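Local coordinates for uncharacterized conserved protein (Idiomarina loihiensis, PDB 2QSD) that is of unknown function but belongs to the DUF1543 family and folds into antiparallel beta sheets, with two copies in its assembly, at residues F105-A110 and Q166-D171; Y69-T74 and K84-V89. All coordinates share one frame; numbering follows the deposited sequence.

Contact 1. Residues F105-A110 and Q166-D171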
ATOM      1  N   PHE A 105      -2.881 -10.921   4.727  1.00 82.48           N
ATOM      2  CA  PHE A 105      -3.538 -10.868   6.037  1.00 73.48           C
ATOM      3  C   PHE A 105      -4.518 -12.016   6.246  1.00 70.60           C
ATOM      4  O   PHE A 105      -4.823 -12.762   5.312  1.00 70.93           O
ATOM      5  CB  PHE A 105      -4.256  -9.522   6.247  1.00 75.42           C
ATOM      6  CG  PHE A 105      -5.420  -9.292   5.323  1.00 76.52           C
ATOM      7  CD1 PHE A 105      -5.259  -8.536   4.169  1.00 80.62           C
ATOM      8  CD2 PHE A 105      -6.680  -9.817   5.610  1.00 75.66           C
ATOM      9  CE1 PHE A 105      -6.327  -8.317   3.314  1.00 76.21           C
ATOM     10  CE2 PHE A 105      -7.748  -9.606   4.763  1.00 78.78           C
ATOM     11  CZ  PHE A 105      -7.574  -8.847   3.618  1.00 74.82           C
ATOM     12  N   THR A 106      -5.020 -12.127   7.477  1.00 66.24           N
ATOM     13  CA  THR A 106      -6.112 -13.045   7.805  1.00 59.33           C
ATOM     14  C   THR A 106      -6.981 -12.528   8.958  1.00 54.30           C
ATOM     15  O   THR A 106      -6.627 -11.560   9.637  1.00 52.58           O
ATOM     16  CB  THR A 106      -5.603 -14.477   8.126  1.00 60.26           C
ATOM     17  OG1 THR A 106      -6.712 -15.384   8.168  1.00 60.31           O
ATOM     18  CG2 THR A 106      -4.877 -14.517   9.458  1.00 55.11           C
ATOM     19  N   VAL A 107      -8.130 -13.173   9.147  1.00 52.15           N
ATOM     20  CA  VAL A 107      -8.978 -12.954  10.310  1.00 46.95           C
ATOM     21  C   VAL A 107      -9.108 -14.287  11.038  1.00 49.25           C
ATOM     22  O   VAL A 107      -9.355 -15.318  10.411  1.00 56.03           O
ATOM     23  CB  VAL A 107     -10.371 -12.396   9.920  1.00 53.33           C
ATOM     24  CG1 VAL A 107     -11.241 -12.185  11.157  1.00 56.59           C
ATOM     25  CG2 VAL A 107     -10.238 -11.074   9.153  1.00 43.37           C
ATOM     26  N   VAL A 108      -8.901 -14.270  12.353  1.00 47.86           N
ATOM     27  CA  VAL A 108      -8.997 -15.473  13.188  1.00 45.93           C
ATOM     28  C   VAL A 108      -9.825 -15.214  14.446  1.00 50.09           C
ATOM     29  O   VAL A 108     -10.072 -14.062  14.815  1.00 51.40           O
ATOM     30  CB  VAL A 108      -7.599 -16.027  13.629  1.00 47.22           C
ATOM     31  CG1 VAL A 108      -6.788 -16.548  12.439  1.00 45.53           C
ATOM     32  CG2 VAL A 108      -6.809 -14.991  14.442  1.00 40.90           C
ATOM     33  N   VAL A 109     -10.242 -16.295  15.102  1.00 54.06           N
ATOM     34  CA  VAL A 109     -10.952 -16.208  16.378  1.00 54.08           C
ATOM     35  C   VAL A 109     -10.026 -16.672  17.502  1.00 57.90           C
ATOM     36  O   VAL A 109      -9.506 -17.792  17.467  1.00 61.18           O
ATOM     37  CB  VAL A 109     -12.262 -17.034  16.356  1.00 50.61           C
ATOM     38  CG1 VAL A 109     -12.897 -17.090  17.738  1.00 52.36           C
ATOM     39  CG2 VAL A 109     -13.237 -16.443  15.356  1.00 45.92           C
ATOM     40  N   ALA A 110      -9.807 -15.800  18.482  1.00 57.49           N
ATOM     41  CA  ALA A 110      -8.920 -16.114  19.607  1.00 64.82           C
ATOM     42  C   ALA A 110      -9.340 -15.413  20.894  1.00 65.76           C
ATOM     43  O   ALA A 110     -10.183 -14.509  20.869  1.00 62.39           O
ATOM     44  CB  ALA A 110      -7.484 -15.773  19.259  1.00 59.61           C
ATOM     45  N   GLN A 166     -16.084 -20.182   5.946  1.00 48.22           N
ATOM     46  CA  GLN A 166     -16.211 -19.200   4.880  1.00 45.99           C
ATOM     47  C   GLN A 166     -14.809 -18.845   4.383  1.00 52.15           C
ATOM     48  O   GLN A 166     -13.964 -18.419   5.174  1.00 49.42           O
ATOM     49  CB  GLN A 166     -16.950 -17.950   5.364  1.00 39.84           C
ATOM     50  CG  GLN A 166     -16.968 -16.817   4.340  1.00 40.12           C
ATOM     51  CD  GLN A 166     -17.567 -15.506   4.845  1.00 46.03           C
ATOM     52  OE1 GLN A 166     -17.921 -15.360   6.017  1.00 44.73           O
ATOM     53  NE2 GLN A 166     -17.682 -14.542   3.944  1.00 48.67           N
ATOM     54  N   PRO A 167     -14.557 -19.031   3.073  1.00 53.99           N
ATOM     55  CA  PRO A 167     -13.253 -18.665   2.518  1.00 53.01           C
ATOM     56  C   PRO A 167     -13.057 -17.148   2.521  1.00 53.62           C
ATOM     57  O   PRO A 167     -13.936 -16.402   2.084  1.00 50.53           O
ATOM     58  CB  PRO A 167     -13.301 -19.214   1.091  1.00 51.22           C
ATOM     59  CG  PRO A 167     -14.754 -19.357   0.766  1.00 51.96           C
ATOM     60  CD  PRO A 167     -15.473 -19.584   2.056  1.00 55.13           C
ATOM     61  N   LEU A 168     -11.920 -16.702   3.043  1.00 54.07           N
ATOM     62  CA  LEU A 168     -11.613 -15.280   3.095  1.00 54.22           C
ATOM     63  C   LEU A 168     -11.102 -14.815   1.725  1.00 53.47           C
ATOM     64  O   LEU A 168      -9.899 -14.673   1.508  1.00 58.49           O
ATOM     65  CB  LEU A 168     -10.610 -14.991   4.215  1.00 47.72           C
ATOM     66  CG  LEU A 168     -10.389 -13.530   4.611  1.00 54.16           C
ATOM     67  CD1 LEU A 168     -11.589 -12.956   5.342  1.00 53.99           C
ATOM     68  CD2 LEU A 168      -9.144 -13.407   5.463  1.00 58.07           C
ATOM     69  N   VAL A 169     -12.042 -14.622   0.801  1.00 47.86           N
ATOM     70  CA  VAL A 169     -11.771 -14.206  -0.576  1.00 45.84           C
ATOM     71  C   VAL A 169     -12.809 -13.130  -0.947  1.00 45.07           C
ATOM     72  O   VAL A 169     -13.875 -13.079  -0.339  1.00 42.57           O
ATOM     73  CB  VAL A 169     -11.810 -15.414  -1.596  1.00 41.74           C
ATOM     74  CG1 VAL A 169     -10.714 -16.442  -1.299  1.00 40.53           C
ATOM     75  CG2 VAL A 169     -13.183 -16.075  -1.653  1.00 39.89           C
ATOM     76  N   PRO A 170     -12.506 -12.259  -1.930  1.00 46.06           N
ATOM     77  CA  PRO A 170     -13.474 -11.195  -2.219  1.00 41.90           C
ATOM     78  C   PRO A 170     -14.791 -11.692  -2.818  1.00 44.08           C
ATOM     79  O   PRO A 170     -14.803 -12.663  -3.578  1.00 45.78           O
ATOM     80  CB  PRO A 170     -12.743 -10.323  -3.249  1.00 44.18           C
ATOM     81  CG  PRO A 170     -11.299 -10.733  -3.177  1.00 39.37           C
ATOM     82  CD  PRO A 170     -11.320 -12.166  -2.806  1.00 39.74           C
ATOM     83  N   ASP A 171     -15.887 -11.032  -2.455  1.00 38.75           N
ATOM     84  CA  ASP A 171     -17.154 -11.189  -3.154  1.00 41.99           C
ATOM     85  C   ASP A 171     -17.037 -10.515  -4.525  1.00 43.11           C
ATOM     86  O   ASP A 171     -17.604 -10.974  -5.512  1.00 51.61           O
ATOM     87  CB  ASP A 171     -18.297 -10.537  -2.359  1.00 32.89           C
ATOM     88  CG  ASP A 171     -18.590 -11.250  -1.047  1.00 43.28           C
ATOM     89  OD1 ASP A 171     -18.177 -12.420  -0.888  1.00 43.87           O
ATOM     90  OD2 ASP A 171     -19.247 -10.639  -0.174  1.00 37.81           O
TER
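Leu168 brings a single forked side chain against Phe105, Thr106 and Val107, and it does so from the centre of an inverse gamma turn. The turn, with its weak 2.9 Å hydrogen bond from Val169 N to Pro167 O, lies in the loop running to strand 172-173. The receiving strand, 105-110, is an outermost strand, within this chain, of a three-stranded antiparallel sheet. From Leu168 CA the CB bond heads for that strand. CG stands anti to the backbone N (chi1 -168°), and chi2 (71°) then spreads the methyls, CD2 onto the backbone and CD1 toward Val107. CD2 does most of the touching: it rests on the backbone, 3.8 Å from Thr106 CA and equally 3.8 Å from Val107 N. The same methyl approaches the Phe105 ring obliquely, 4.1 Å from CE2, the leucine and phenylalanine side chains crossing at about a right angle. Thr106 OG1 lies 4.1 Å from Leu168 CD2, but its polar partner is Gln123 OE1, to which it is hydrogen-bonded. The rings of Phe88 and Tyr102 also meet Phe105. The other branch of the fork makes the lighter touch: Leu168 CD1 lies 4.5 Å from Val107 CG2.

Contact 2. Residues Y69-T74 and K84-V89; sequences YRIHLT and KRLYFV
Lys84 and Tyr69 begin an example of two beta strands that meet through their side chains without pairing. No hydrogen bond links 69-74 with 84-89, and even the nearest alpha carbons, Ile71 CA and Leu86 CA, are 8.8 Å apart; the strands belong to different antiparallel sheets. At Lys84, just ahead of strand 85-90, the side chain leaves with CG anti to the carbonyl carbon (chi1 -67°) and then runs extended, so that its methylene chain passes the end of the tyrosine at about a right angle. Lys84 CD is the touching atom, 3.4 Å from Tyr69 OH and oblique to the ring. The ammonium group goes on past the hydroxyl, with Lys84 NZ 3.9 Å from Tyr69 OH, too far for a hydrogen bond. Val109 of the neighbouring strand packs against both residues. With an alanine here the chain beyond CB is gone, which would probably open a gap beside Tyr69 OH and leave that end of the ring less confined, though Val109 still packs on the tyrosine.

Arg85 takes no part across the contact; its backbone pairs with Ala110 in its own sheet. Leu86 returns to the contact: its end reaches forward and Leu86 CD2 meets Ile71 CD1, methyl to methyl, at 4.2 Å, while Val66 of strand 65-66 touches both side chains. Further on, Phe88 packs on Ile24 of the second subunit. The contact is van der Waals in kind: two methyls at one end, and at the other a phenol oxygen against the lysine's carbon chain, with the ammonium near the hydroxyl but not hydrogen-bonded to it.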
ATOM      1  N   TYR A  69     -17.100 -20.018  13.661  1.00 38.65           N
ATOM      2  CA  TYR A  69     -17.930 -19.088  14.427  1.00 42.78           C
ATOM      3  C   TYR A  69     -18.752 -18.187  13.515  1.00 43.79           C
ATOM      4  O   TYR A  69     -18.244 -17.664  12.529  1.00 46.66           O
ATOM      5  CB  TYR A  69     -17.073 -18.222  15.363  1.00 42.78           C
ATOM      6  CG  TYR A  69     -16.428 -18.969  16.514  1.00 42.26           C
ATOM      7  CD1 TYR A  69     -17.016 -18.983  17.779  1.00 42.26           C
ATOM      8  CD2 TYR A  69     -15.223 -19.649  16.342  1.00 42.88           C
ATOM      9  CE1 TYR A  69     -16.424 -19.667  18.844  1.00 33.68           C
ATOM     10  CE2 TYR A  69     -14.627 -20.335  17.397  1.00 47.19           C
ATOM     11  CZ  TYR A  69     -15.232 -20.338  18.641  1.00 46.74           C
ATOM     12  OH  TYR A  69     -14.636 -21.010  19.682  1.00 60.22           O
ATOM     13  N   ARG A  70     -20.023 -18.015  13.867  1.00 42.03           N
ATOM     14  CA  ARG A  70     -20.934 -17.091  13.206  1.00 42.02           C
ATOM     15  C   ARG A  70     -20.839 -15.709  13.854  1.00 47.69           C
ATOM     16  O   ARG A  70     -20.776 -15.597  15.078  1.00 46.80           O
ATOM     17  CB  ARG A  70     -22.364 -17.626  13.307  1.00 45.25           C
ATOM     18  CG  ARG A  70     -23.441 -16.771  12.662  1.00 40.17           C
ATOM     19  CD  ARG A  70     -24.751 -17.521  12.619  1.00 52.91           C
ATOM     20  NE  ARG A  70     -25.872 -16.650  12.285  1.00 71.23           N
ATOM     21  CZ  ARG A  70     -27.126 -17.065  12.126  1.00 81.84           C
ATOM     22  NH1 ARG A  70     -28.076 -16.189  11.828  1.00 73.68           N
ATOM     23  NH2 ARG A  70     -27.435 -18.351  12.265  1.00 76.14           N
ATOM     24  N   ILE A  71     -20.835 -14.668  13.024  1.00 43.88           N
ATOM     25  CA  ILE A  71     -20.694 -13.298  13.488  1.00 43.18           C
ATOM     26  C   ILE A  71     -22.066 -12.675  13.684  1.00 46.71           C
ATOM     27  O   ILE A  71     -22.893 -12.672  12.769  1.00 51.89           O
ATOM     28  CB  ILE A  71     -19.843 -12.461  12.500  1.00 41.96           C
ATOM     29  CG1 ILE A  71     -18.433 -13.048  12.400  1.00 39.60           C
ATOM     30  CG2 ILE A  71     -19.788 -10.996  12.928  1.00 42.37           C
ATOM     31  CD1 ILE A  71     -17.679 -12.639  11.168  1.00 44.83           C
ATOM     32  N   HIS A  72     -22.311 -12.170  14.891  1.00 46.59           N
ATOM     33  CA  HIS A  72     -23.550 -11.457  15.193  1.00 46.47           C
ATOM     34  C   HIS A  72     -23.246  -9.998  15.465  1.00 41.45           C
ATOM     35  O   HIS A  72     -22.200  -9.675  16.030  1.00 47.00           O
ATOM     36  CB  HIS A  72     -24.251 -12.065  16.404  1.00 46.79           C
ATOM     37  CG  HIS A  72     -24.774 -13.443  16.166  1.00 54.10           C
ATOM     38  ND1 HIS A  72     -25.964 -13.680  15.513  1.00 46.96           N
ATOM     39  CD2 HIS A  72     -24.272 -14.657  16.493  1.00 47.74           C
ATOM     40  CE1 HIS A  72     -26.169 -14.983  15.446  1.00 58.56           C
ATOM     41  NE2 HIS A  72     -25.158 -15.598  16.033  1.00 50.90           N
ATOM     42  N   LEU A  73     -24.163  -9.127  15.058  1.00 40.90           N
ATOM     43  CA  LEU A  73     -24.015  -7.692  15.270  1.00 52.24           C
ATOM     44  C   LEU A  73     -25.178  -7.151  16.088  1.00 55.68           C
ATOM     45  O   LEU A  73     -26.344  -7.330  15.719  1.00 52.07           O
ATOM     46  CB  LEU A  73     -23.910  -6.950  13.932  1.00 47.56           C
ATOM     47  CG  LEU A  73     -22.777  -7.376  12.994  1.00 45.11           C
ATOM     48  CD1 LEU A  73     -22.985  -6.783  11.607  1.00 48.88           C
ATOM     49  CD2 LEU A  73     -21.404  -7.015  13.555  1.00 47.23           C
ATOM     50  N   THR A  74     -24.853  -6.499  17.201  1.00 62.46           N
ATOM     51  CA  THR A  74     -25.859  -5.961  18.121  1.00 72.99           C
ATOM     52  C   THR A  74     -25.540  -4.529  18.551  1.00 75.81           C
ATOM     53  O   THR A  74     -24.374  -4.117  18.571  1.00 68.99           O
ATOM     54  CB  THR A  74     -26.012  -6.843  19.390  1.00 75.35           C
ATOM     55  OG1 THR A  74     -24.719  -7.257  19.851  1.00 78.63           O
ATOM     56  CG2 THR A  74     -26.869  -8.079  19.103  1.00 80.50           C
ATOM     57  N   LYS A  84     -14.048 -15.314  23.665  1.00 93.66           N
ATOM     58  CA  LYS A  84     -13.337 -15.328  22.382  1.00 80.57           C
ATOM     59  C   LYS A  84     -13.769 -14.177  21.478  1.00 72.38           C
ATOM     60  O   LYS A  84     -14.930 -13.752  21.491  1.00 63.70           O
ATOM     61  CB  LYS A  84     -13.482 -16.680  21.670  1.00 79.01           C
ATOM     62  CG  LYS A  84     -12.777 -17.817  22.395  1.00 78.94           C
ATOM     63  CD  LYS A  84     -12.504 -19.013  21.505  1.00 83.79           C
ATOM     64  CE  LYS A  84     -11.666 -20.047  22.251  1.00 91.02           C
ATOM     65  NZ  LYS A  84     -11.059 -21.064  21.349  1.00 94.95           N
ATOM     66  N   ARG A  85     -12.815 -13.670  20.704  1.00 63.66           N
ATOM     67  CA  ARG A  85     -13.032 -12.480  19.896  1.00 60.86           C
ATOM     68  C   ARG A  85     -12.449 -12.587  18.498  1.00 55.72           C
ATOM     69  O   ARG A  85     -11.573 -13.414  18.218  1.00 53.34           O
ATOM     70  CB  ARG A  85     -12.475 -11.240  20.605  1.00 60.78           C
ATOM     71  CG  ARG A  85     -13.471 -10.558  21.526  1.00 77.35           C
ATOM     72  CD  ARG A  85     -12.785  -9.648  22.527  1.00 99.10           C
ATOM     73  NE  ARG A  85     -12.096 -10.406  23.571  1.00119.80           N
ATOM     74  CZ  ARG A  85     -11.494  -9.868  24.630  1.00127.46           C
ATOM     75  NH1 ARG A  85     -10.898 -10.651  25.519  1.00127.88           N
ATOM     76  NH2 ARG A  85     -11.485  -8.551  24.805  1.00127.62           N
ATOM     77  N   LEU A  86     -12.957 -11.726  17.626  1.00 53.22           N
ATOM     78  CA  LEU A  86     -12.495 -11.617  16.258  1.00 49.63           C
ATOM     79  C   LEU A  86     -11.197 -10.805  16.206  1.00 51.09           C
ATOM     80  O   LEU A  86     -11.131  -9.678  16.709  1.00 46.82           O
ATOM     81  CB  LEU A  86     -13.582 -10.936  15.431  1.00 49.51           C
ATOM     82  CG  LEU A  86     -13.726 -11.268  13.955  1.00 55.08           C
ATOM     83  CD1 LEU A  86     -14.018 -12.744  13.757  1.00 60.80           C
ATOM     84  CD2 LEU A  86     -14.845 -10.425  13.393  1.00 52.54           C
ATOM     85  N   TYR A  87     -10.164 -11.386  15.609  1.00 43.91           N
ATOM     86  CA  TYR A  87      -8.898 -10.695  15.460  1.00 47.03           C
ATOM     87  C   TYR A  87      -8.470 -10.637  14.007  1.00 51.64           C
ATOM     88  O   TYR A  87      -8.499 -11.642  13.294  1.00 49.17           O
ATOM     89  CB  TYR A  87      -7.800 -11.353  16.295  1.00 56.28           C
ATOM     90  CG  TYR A  87      -7.892 -11.087  17.782  1.00 67.97           C
ATOM     91  CD1 TYR A  87      -8.516 -12.001  18.635  1.00 67.36           C
ATOM     92  CD2 TYR A  87      -7.345  -9.930  18.343  1.00 69.76           C
ATOM     93  CE1 TYR A  87      -8.603 -11.767  20.006  1.00 68.86           C
ATOM     94  CE2 TYR A  87      -7.426  -9.688  19.716  1.00 73.63           C
ATOM     95  CZ  TYR A  87      -8.055 -10.613  20.541  1.00 71.26           C
ATOM     96  OH  TYR A  87      -8.144 -10.388  21.898  1.00 70.78           O
ATOM     97  N   PHE A  88      -8.071  -9.440  13.590  1.00 54.47           N
ATOM     98  CA  PHE A  88      -7.528  -9.183  12.268  1.00 54.08           C
ATOM     99  C   PHE A  88      -6.008  -9.092  12.377  1.00 56.58           C
ATOM    100  O   PHE A  88      -5.493  -8.284  13.147  1.00 57.77           O
ATOM    101  CB  PHE A  88      -8.108  -7.868  11.751  1.00 55.20           C
ATOM    102  CG  PHE A  88      -7.475  -7.375  10.487  1.00 57.86           C
ATOM    103  CD1 PHE A  88      -7.713  -8.024   9.278  1.00 52.98           C
ATOM    104  CD2 PHE A  88      -6.655  -6.249  10.502  1.00 50.23           C
ATOM    105  CE1 PHE A  88      -7.144  -7.567   8.106  1.00 56.58           C
ATOM    106  CE2 PHE A  88      -6.076  -5.784   9.333  1.00 51.55           C
ATOM    107  CZ  PHE A  88      -6.324  -6.447   8.129  1.00 63.57           C
ATOM    108  N   VAL A  89      -5.297  -9.917  11.612  1.00 51.91           N
ATOM    109  CA  VAL A  89      -3.840  -9.993  11.712  1.00 57.97           C
ATOM    110  C   VAL A  89      -3.155  -9.588  10.407  1.00 62.83           C
ATOM    111  O   VAL A  89      -3.319 -10.245   9.374  1.00 56.88           O
ATOM    112  CB  VAL A  89      -3.354 -11.410  12.147  1.00 61.36           C
ATOM    113  CG1 VAL A  89      -1.830 -11.485  12.161  1.00 59.01           C
ATOM    114  CG2 VAL A  89      -3.904 -11.780  13.521  1.00 61.38           C
TER

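Followed from the N terminus, strand 69-74 comes first, and after a short connection, partly unmodelled, contact 2 closes on 84-89. Only later does 105-110 open contact 1, whose much longer loop takes in helix 113-122 and strands 145-148, 151-152 and 155-161 before 166-171 returns. The two loops stand in series, neither nested nor crossed. What joins them is the antiparallel pairing of strands 85-90 and 105-110, where Val108 O lies 2.8 Å from Tyr87 N, a probable hydrogen bond. The three-stranded sheet thus meets the sheet of 69-74 through contact 2 and, through contact 1, the loop leading into the five-stranded sheet.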